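PDB 6RXG: histidine acid phosphatase from Bifidobacterium longum subsp. infantis, which probably removes phosphate groups from inositol polyphosphates such as phytate and from 2,3-bisphosphoglycerate. Local coordinates for residues 52-57 against 316-321. The protein carries 1 engineered substitution. Residues are numbered along the deposited sequence; the frame is centred on the assembly and turned at random.
Sequences RGLSSY and YIIAAD. With PO4 (phosphate ion), chain C.
I318 meets the loop 52-57 with both of its branches. Its CG2 methyl touches the CD2 methyl of L54 at 3.5 Å. Its longer branch, CG1 and CD1, lies against the backbone of R52 and G53. I318 CG1 lies 3.7 Å from G53 C, and I318 CD1 comes to 3.5 Å from R52 NH1, approaching the guanidinium obliquely. R52 O packs 3.4 Å from D321 CB, about one turn further along the helix. This carbonyl oxygen is buried among carbons of I318 and D321 and has no hydrogen-bond partner in the model.

R52 is the second arginine of the RHGxR signature of histidine acid phosphatases, in the loop after strand 38-48. In this family the motif forms part of the phosphate-binding active site. The bound phosphate, probably from the crystallisation liquor, is consistent with that pocket and also takes hydrogen bonds from R48 and Q405. Helix 305-321 packs its last turn against this loop. R52 CG stands between the backbone N and the carbonyl carbon (chi1 61°), and the extended chain carries the guanidinium to the anion. R52 NE donates to PO4 O3 at 2.9 Å, and R52 NH2 to PO4 O1 at 2.8 Å. The phosphorus lies in the guanidinium plane. R52 NH1 turns back to G53 O, 2.8 Å away, with an N-H...O angle of 157°. G53 O also lies in that plane, and S55 CB sits over one face near the rim. A methionine in place of R52 would probably leave the phosphate without these two donors and G53 O without its side-chain partner.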
# COMPACT_ATOMS: atom_id res chain seq x y z
N ARG A 52 -3.89 -3.73 -8.22
CA ARG A 52 -3.19 -4.85 -8.82
C ARG A 52 -4.13 -6.05 -8.89
O ARG A 52 -5.17 -6.09 -8.24
CB ARG A 52 -1.94 -5.21 -8.00
CG ARG A 52 -2.24 -5.63 -6.55
CD ARG A 52 -1.08 -6.46 -5.98
NE ARG A 52 -1.21 -6.80 -4.56
CZ ARG A 52 -1.94 -7.80 -4.06
NH1 ARG A 52 -2.67 -8.58 -4.86
NH2 ARG A 52 -1.95 -8.02 -2.75
N GLY A 53 -3.76 -7.03 -9.72
CA GLY A 53 -4.40 -8.32 -9.67
C GLY A 53 -3.92 -9.14 -8.48
O GLY A 53 -3.20 -8.67 -7.60
N LEU A 54 -4.37 -10.40 -8.45
CA LEU A 54 -3.90 -11.35 -7.45
C LEU A 54 -2.38 -11.47 -7.48
O LEU A 54 -1.77 -11.41 -8.54
CB LEU A 54 -4.52 -12.73 -7.68
CG LEU A 54 -6.03 -12.82 -7.45
CD1 LEU A 54 -6.63 -14.16 -7.88
CD2 LEU A 54 -6.34 -12.53 -5.97
N SER A 55 -1.78 -11.65 -6.30
CA SER A 55 -0.32 -11.75 -6.21
C SER A 55 0.17 -13.08 -6.75
O SER A 55 1.27 -13.17 -7.29
CB SER A 55 0.14 -11.58 -4.74
OG SER A 55 -0.58 -10.59 -4.06
N SER A 56 -0.63 -14.14 -6.59
CA SER A 56 -0.26 -15.44 -7.12
C SER A 56 -1.52 -16.30 -7.24
O SER A 56 -2.60 -15.93 -6.79
CB SER A 56 0.79 -16.12 -6.23
OG SER A 56 0.27 -16.49 -4.97
N TYR A 57 -1.33 -17.45 -7.89
CA TYR A 57 -2.35 -18.50 -8.01
C TYR A 57 -2.48 -19.17 -6.65
O TYR A 57 -1.71 -20.07 -6.32
CB TYR A 57 -1.95 -19.50 -9.09
CG TYR A 57 -3.01 -20.50 -9.50
CD1 TYR A 57 -4.30 -20.08 -9.81
CD2 TYR A 57 -2.72 -21.85 -9.62
CE1 TYR A 57 -5.27 -20.99 -10.20
CE2 TYR A 57 -3.68 -22.76 -10.01
CZ TYR A 57 -4.96 -22.33 -10.30
OH TYR A 57 -5.90 -23.27 -10.67
N TYR A 316 -13.04 -11.06 -3.64
CA TYR A 316 -13.96 -9.93 -3.71
C TYR A 316 -13.22 -8.60 -3.73
O TYR A 316 -13.53 -7.73 -4.55
CB TYR A 316 -14.91 -10.04 -2.51
CG TYR A 316 -15.61 -8.80 -2.07
CD1 TYR A 316 -16.63 -8.23 -2.81
CD2 TYR A 316 -15.28 -8.22 -0.85
CE1 TYR A 316 -17.30 -7.09 -2.37
CE2 TYR A 316 -15.95 -7.06 -0.39
CZ TYR A 316 -16.95 -6.51 -1.17
OH TYR A 316 -17.63 -5.39 -0.74
N ILE A 317 -12.23 -8.42 -2.85
CA ILE A 317 -11.58 -7.12 -2.77
C ILE A 317 -10.64 -6.90 -3.97
O ILE A 317 -10.54 -5.79 -4.49
CB ILE A 317 -10.86 -6.91 -1.42
CG1 ILE A 317 -9.66 -7.83 -1.23
CG2 ILE A 317 -11.85 -7.10 -0.26
CD1 ILE A 317 -9.00 -7.69 0.17
N ILE A 318 -9.96 -7.96 -4.41
CA ILE A 318 -9.15 -7.81 -5.61
C ILE A 318 -10.03 -7.64 -6.84
O ILE A 318 -9.64 -6.96 -7.81
CB ILE A 318 -8.18 -8.99 -5.75
CG1 ILE A 318 -6.85 -8.52 -6.30
CG2 ILE A 318 -8.74 -10.03 -6.67
CD1 ILE A 318 -6.05 -7.68 -5.29
N ALA A 319 -11.23 -8.23 -6.85
CA ALA A 319 -12.11 -8.02 -7.99
C ALA A 319 -12.40 -6.53 -8.16
O ALA A 319 -12.53 -6.05 -9.29
CB ALA A 319 -13.41 -8.83 -7.86
N ALA A 320 -12.48 -5.79 -7.06
CA ALA A 320 -12.69 -4.35 -7.17
C ALA A 320 -11.50 -3.68 -7.84
O ALA A 320 -11.68 -2.78 -8.67
CB ALA A 320 -12.96 -3.76 -5.78
N ASP A 321 -10.28 -4.11 -7.50
CA ASP A 321 -9.07 -3.60 -8.15
C ASP A 321 -9.04 -3.93 -9.64
O ASP A 321 -8.42 -3.19 -10.42
CB ASP A 321 -7.83 -4.18 -7.47
CG ASP A 321 -7.56 -3.59 -6.11
OD1 ASP A 321 -8.51 -3.10 -5.45
OD2 ASP A 321 -6.38 -3.63 -5.67
P PO4 C . 0.55 -5.86 -1.48
O1 PO4 C . -0.13 -7.03 -0.83
O2 PO4 C . 1.17 -4.97 -0.43
O3 PO4 C . -0.42 -5.07 -2.31
O4 PO4 C . 1.63 -6.41 -2.40